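Local structure of thermophilic dibenzothiophene desulfurization enzyme C (5XDC) at residues L87-G92 against T256-G261; R16-A21 against V73-A78. The protein probably catalyses the FMNH2- and oxygen-dependent oxidation of dibenzothiophene to its sulfoxide and then its sulfone, in the bacterial desulfurization pathway. All coordinates share one frame; numbering follows the deposited sequence.

Overall arrangement
Both contacts are helix-to-helix packing in the all-helical parts of an acyl-CoA dehydrogenase-like fold, their centres about 11 Å apart. Contact 2 closes first along the chain, joining helix 16-38 to helix 70-83 within the N-terminal helical domain. Contact 1, whose centre lies about 6 Å from the centre of the chain, follows and sets helix 85-104, next after 70-83, against helix 247-276 of the C-terminal helical domain. Helix 70-83 ties the two together: its Ile77 packs on Leu258 and Gly92, and Tyr74 stacks on His257. The layers thus run from the partly exposed helix 16-38 inward to the wall of the indole-binding pocket, where His89 stands.

Contact 1: residues L87-G92 against T256-G261; sequences LGHLFG and THLYLG
Gly88 and His89 meet Leu258 where the N-terminal helical domain of this acyl-CoA dehydrogenase-like fold packs on helix 247-276 of the C-terminal helical domain. With no side chain at Gly88, the leucine comes straight against helical backbone: the CA atoms of Gly88 and Leu258 are 6.6 Å apart, and Leu258 CD2 rests 3.4 Å from Gly88 C. The same methyl lies 3.5 Å from His89 N, so it bears on the peptide unit linking the two residues. At His89 the other branch takes over, Leu258 CD1 reaching His89 CB at 4.1 Å. With CG anti to the backbone N (chi1 167°), the His89 imidazole leads away from the leucine and into the ligand pocket, where it touches bound indole, stacks on Tyr93 and meets the ring of His385. Shortening Leu258 to an alanine is likely to leave a gap beside the Gly88-His89 peptide and deprive the backbone behind this pocket histidine of its apolar backing. The leucine torsions (chi1 -64°, chi2 -179°) turn both methyls to the other helix, CD2 to the peptide and Leu258 CD1 to within 4.0 Å of His89 CA.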
loop_
_atom_site.group_PDB
_atom_site.type_symbol
_atom_site.label_atom_id
_atom_site.label_comp_id
_atom_site.label_asym_id
_atom_site.label_seq_id
_atom_site.Cartn_x
_atom_site.Cartn_y
_atom_site.Cartn_z
ATOM N N LEU B 87 14.587 -26.023 6.369
ATOM C CA LEU B 87 14.120 -27.399 6.283
ATOM C C LEU B 87 12.868 -27.503 5.415
ATOM O O LEU B 87 12.731 -28.452 4.643
ATOM C CB LEU B 87 13.880 -27.965 7.676
ATOM C CG LEU B 87 15.166 -28.307 8.440
ATOM C CD1 LEU B 87 14.895 -28.577 9.913
ATOM C CD2 LEU B 87 15.849 -29.509 7.798
ATOM N N GLY B 88 11.963 -26.524 5.493
ATOM C CA GLY B 88 10.848 -26.507 4.556
ATOM C C GLY B 88 11.305 -26.420 3.110
ATOM O O GLY B 88 10.791 -27.124 2.236
ATOM N N HIS B 89 12.281 -25.549 2.839
ATOM C CA HIS B 89 12.867 -25.428 1.510
ATOM C C HIS B 89 13.499 -26.746 1.060
ATOM O O HIS B 89 13.249 -27.217 -0.052
ATOM C CB HIS B 89 13.879 -24.281 1.557
ATOM C CG HIS B 89 14.798 -24.191 0.387
ATOM N ND1 HIS B 89 14.981 -23.012 -0.299
ATOM C CD2 HIS B 89 15.668 -25.078 -0.150
ATOM C CE1 HIS B 89 15.882 -23.192 -1.247
ATOM N NE2 HIS B 89 16.306 -24.441 -1.186
ATOM N N LEU B 90 14.307 -27.364 1.919
ATOM C CA LEU B 90 14.961 -28.612 1.531
ATOM C C LEU B 90 13.923 -29.680 1.222
ATOM O O LEU B 90 14.008 -30.375 0.204
ATOM C CB LEU B 90 15.902 -29.086 2.638
ATOM C CG LEU B 90 17.176 -28.276 2.868
ATOM C CD1 LEU B 90 17.838 -28.698 4.156
ATOM C CD2 LEU B 90 18.102 -28.433 1.673
ATOM N N PHE B 91 12.940 -29.808 2.103
ATOM C CA PHE B 91 11.847 -30.758 1.932
ATOM C C PHE B 91 11.055 -30.455 0.658
ATOM O O PHE B 91 10.838 -31.336 -0.184
ATOM C CB PHE B 91 10.996 -30.690 3.202
ATOM C CG PHE B 91 9.845 -31.662 3.261
ATOM C CD1 PHE B 91 10.056 -32.999 3.550
ATOM C CD2 PHE B 91 8.547 -31.208 3.105
ATOM C CE1 PHE B 91 8.999 -33.877 3.633
ATOM C CE2 PHE B 91 7.470 -32.093 3.190
ATOM C CZ PHE B 91 7.705 -33.423 3.474
ATOM N N GLY B 92 10.679 -29.189 0.454
ATOM C CA GLY B 92 9.947 -28.826 -0.757
ATOM C C GLY B 92 10.731 -29.092 -2.033
ATOM O O GLY B 92 10.187 -29.615 -3.014
ATOM N N THR B 256 5.478 -21.032 -3.271
ATOM C CA THR B 256 4.341 -20.322 -2.694
ATOM C C THR B 256 4.042 -20.816 -1.287
ATOM O O THR B 256 3.791 -20.022 -0.375
ATOM C CB THR B 256 3.118 -20.500 -3.594
ATOM O OG1 THR B 256 3.377 -19.943 -4.879
ATOM C CG2 THR B 256 1.893 -19.801 -3.016
ATOM N N HIS B 257 4.073 -22.134 -1.084
ATOM C CA HIS B 257 3.809 -22.686 0.234
ATOM C C HIS B 257 4.954 -22.447 1.224
ATOM O O HIS B 257 4.711 -22.396 2.436
ATOM C CB HIS B 257 3.492 -24.170 0.082
ATOM C CG HIS B 257 2.101 -24.418 -0.414
ATOM N ND1 HIS B 257 1.761 -24.359 -1.748
ATOM C CD2 HIS B 257 0.948 -24.658 0.257
ATOM C CE1 HIS B 257 0.462 -24.575 -1.879
ATOM N NE2 HIS B 257 -0.055 -24.757 -0.679
ATOM N N LEU B 258 6.196 -22.294 0.753
ATOM C CA LEU B 258 7.250 -21.819 1.643
ATOM C C LEU B 258 6.897 -20.445 2.185
ATOM O O LEU B 258 7.021 -20.191 3.391
ATOM C CB LEU B 258 8.590 -21.746 0.907
ATOM C CG LEU B 258 9.191 -23.056 0.388
ATOM C CD1 LEU B 258 10.509 -22.772 -0.287
ATOM C CD2 LEU B 258 9.365 -24.052 1.537
ATOM N N TYR B 259 6.422 -19.559 1.305
ATOM C CA TYR B 259 6.121 -18.188 1.711
ATOM C C TYR B 259 4.910 -18.144 2.629
ATOM O O TYR B 259 4.919 -17.425 3.638
ATOM C CB TYR B 259 5.921 -17.299 0.482
ATOM C CG TYR B 259 7.046 -17.396 -0.526
ATOM C CD1 TYR B 259 8.329 -17.785 -0.154
ATOM C CD2 TYR B 259 6.818 -17.108 -1.848
ATOM C CE1 TYR B 259 9.327 -17.910 -1.087
ATOM C CE2 TYR B 259 7.818 -17.232 -2.790
ATOM C CZ TYR B 259 9.068 -17.651 -2.401
ATOM O OH TYR B 259 10.041 -17.769 -3.361
ATOM N N LEU B 260 3.866 -18.920 2.326
ATOM C CA LEU B 260 2.719 -18.978 3.236
ATOM C C LEU B 260 3.103 -19.586 4.581
ATOM O O LEU B 260 2.621 -19.150 5.629
ATOM C CB LEU B 260 1.584 -19.776 2.599
ATOM C CG LEU B 260 1.014 -19.179 1.320
ATOM C CD1 LEU B 260 0.016 -20.157 0.697
ATOM C CD2 LEU B 260 0.324 -17.854 1.607
ATOM N N GLY B 261 3.975 -20.594 4.582
ATOM C CA GLY B 261 4.408 -21.167 5.844
ATOM C C GLY B 261 5.214 -20.195 6.688
ATOM O O GLY B 261 4.996 -20.075 7.900
#

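Contact 2: residues R16-A21 against V73-A78; sequences RALDVA and VYEAIA
Glu75 lies across Leu18, the two side chains crossing at about a right angle, between two helices that run nearly parallel: the axes of the short segments 16-21 and 73-78 approach to 9.4 Å and cross at -15°. Glu75 leaves its helix with chi1 at -177° and stays extended to the carboxylate, which carries its aliphatic part past both leucine methyls. CB and CG of Glu75 each pass Leu18 CD2, CG at 3.8 Å. Beyond them Leu18 CD1 sits against the flat face of the carboxylate, near CD and both oxygens, with Glu75 OE2 3.3 Å from Leu18 CD1. This is van der Waals contact with no hydrogen bond, the methylenes lying along CD2 and the carboxylate against CD1, at the solvent-facing edge of the interface. Ala76, next along, is buried and gives the closest backbone approach, its CA 5.7 Å from that of Ala21. The two methyls touch directly, Ala76 CB to Ala21 CB at 3.8 Å, and such small side chains let the helices come close at this point. Leu18 CD2 also reaches the backbone here, 3.9 Å from Ala76 N, and lies 4.3 Å from Ala76 CB. On the buried side Leu54 touches Ala21, and Phe91 of helix 85-104 touches Ala76. Away from the indole pocket and the FMN-binding residues, this is parallel helix packing within the helical N-terminal domain of the acyl-CoA dehydrogenase fold, with an alanine-alanine contact inside and a leucine-glutamate crossing at its edge.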
loop_
_atom_site.group_PDB
_atom_site.type_symbol
_atom_site.label_atom_id
_atom_site.label_comp_id
_atom_site.label_asym_id
_atom_site.label_seq_id
_atom_site.Cartn_x
_atom_site.Cartn_y
_atom_site.Cartn_z
ATOM N N ARG B 16 -2.614 -38.827 8.780
ATOM C CA ARG B 16 -1.410 -39.369 9.401
ATOM C C ARG B 16 -0.167 -38.626 8.925
ATOM O O ARG B 16 0.658 -38.194 9.734
ATOM C CB ARG B 16 -1.286 -40.861 9.101
ATOM N N ALA B 17 -0.016 -38.470 7.609
ATOM C CA ALA B 17 1.175 -37.805 7.080
ATOM C C ALA B 17 1.302 -36.392 7.628
ATOM O O ALA B 17 2.390 -35.964 8.033
ATOM C CB ALA B 17 1.126 -37.780 5.557
ATOM N N LEU B 18 0.195 -35.652 7.659
ATOM C CA LEU B 18 0.242 -34.285 8.165
ATOM C C LEU B 18 0.558 -34.246 9.653
ATOM O O LEU B 18 1.248 -33.332 10.107
ATOM C CB LEU B 18 -1.079 -33.574 7.869
ATOM C CG LEU B 18 -1.402 -33.427 6.378
ATOM C CD1 LEU B 18 -2.766 -32.786 6.210
ATOM C CD2 LEU B 18 -0.330 -32.609 5.650
ATOM N N ASP B 19 0.084 -35.227 10.428
ATOM C CA ASP B 19 0.493 -35.312 11.828
ATOM C C ASP B 19 2.001 -35.517 11.955
ATOM O O ASP B 19 2.644 -34.930 12.828
ATOM C CB ASP B 19 -0.239 -36.458 12.525
ATOM C CG ASP B 19 -1.732 -36.214 12.654
ATOM O OD1 ASP B 19 -2.173 -35.069 12.442
ATOM O OD2 ASP B 19 -2.457 -37.174 12.992
ATOM N N VAL B 20 2.574 -36.377 11.113
ATOM C CA VAL B 20 4.016 -36.607 11.164
ATOM C C VAL B 20 4.764 -35.320 10.862
ATOM O O VAL B 20 5.737 -34.982 11.539
ATOM C CB VAL B 20 4.409 -37.729 10.192
ATOM C CG1 VAL B 20 5.934 -37.850 10.072
ATOM C CG2 VAL B 20 3.812 -39.051 10.680
ATOM N N ALA B 21 4.319 -34.582 9.846
ATOM C CA ALA B 21 4.975 -33.318 9.508
ATOM C C ALA B 21 4.846 -32.310 10.644
ATOM O O ALA B 21 5.804 -31.590 10.966
ATOM C CB ALA B 21 4.384 -32.755 8.213
ATOM N N VAL B 73 1.322 -32.996 0.271
ATOM C CA VAL B 73 2.706 -32.536 0.176
ATOM C C VAL B 73 2.788 -31.034 0.441
ATOM O O VAL B 73 3.598 -30.576 1.253
ATOM C CB VAL B 73 3.284 -32.886 -1.206
ATOM C CG1 VAL B 73 4.660 -32.261 -1.384
ATOM C CG2 VAL B 73 3.353 -34.410 -1.398
ATOM N N TYR B 74 1.965 -30.257 -0.253
ATOM C CA TYR B 74 2.014 -28.805 -0.097
ATOM C C TYR B 74 1.720 -28.385 1.341
ATOM O O TYR B 74 2.377 -27.483 1.880
ATOM C CB TYR B 74 1.040 -28.146 -1.075
ATOM C CG TYR B 74 1.500 -28.130 -2.515
ATOM C CD1 TYR B 74 2.683 -27.488 -2.881
ATOM C CD2 TYR B 74 0.750 -28.737 -3.523
ATOM C CE1 TYR B 74 3.113 -27.459 -4.200
ATOM C CE2 TYR B 74 1.154 -28.696 -4.844
ATOM C CZ TYR B 74 2.339 -28.057 -5.184
ATOM O OH TYR B 74 2.746 -28.028 -6.487
ATOM N N GLU B 75 0.717 -29.003 1.979
ATOM C CA GLU B 75 0.402 -28.650 3.360
ATOM C C GLU B 75 1.568 -28.982 4.280
ATOM O O GLU B 75 1.893 -28.212 5.196
ATOM C CB GLU B 75 -0.882 -29.364 3.795
ATOM C CG GLU B 75 -1.325 -29.007 5.205
ATOM C CD GLU B 75 -2.747 -29.466 5.546
ATOM O OE1 GLU B 75 -3.139 -29.304 6.720
ATOM O OE2 GLU B 75 -3.469 -29.983 4.660
ATOM N N ALA B 76 2.222 -30.127 4.040
ATOM C CA ALA B 76 3.368 -30.520 4.852
ATOM C C ALA B 76 4.536 -29.560 4.650
ATOM O O ALA B 76 5.242 -29.227 5.607
ATOM C CB ALA B 76 3.795 -31.950 4.516
ATOM N N ILE B 77 4.758 -29.119 3.411
ATOM C CA ILE B 77 5.815 -28.142 3.135
ATOM C C ILE B 77 5.575 -26.871 3.937
ATOM O O ILE B 77 6.486 -26.337 4.583
ATOM C CB ILE B 77 5.884 -27.837 1.627
ATOM C CG1 ILE B 77 6.430 -29.036 0.838
ATOM C CG2 ILE B 77 6.761 -26.614 1.353
ATOM C CD1 ILE B 77 6.203 -28.959 -0.648
ATOM N N ALA B 78 4.356 -26.337 3.863
ATOM C CA ALA B 78 4.041 -25.107 4.590
ATOM C C ALA B 78 4.205 -25.297 6.091
ATOM O O ALA B 78 4.707 -24.407 6.792
ATOM C CB ALA B 78 2.624 -24.636 4.250
#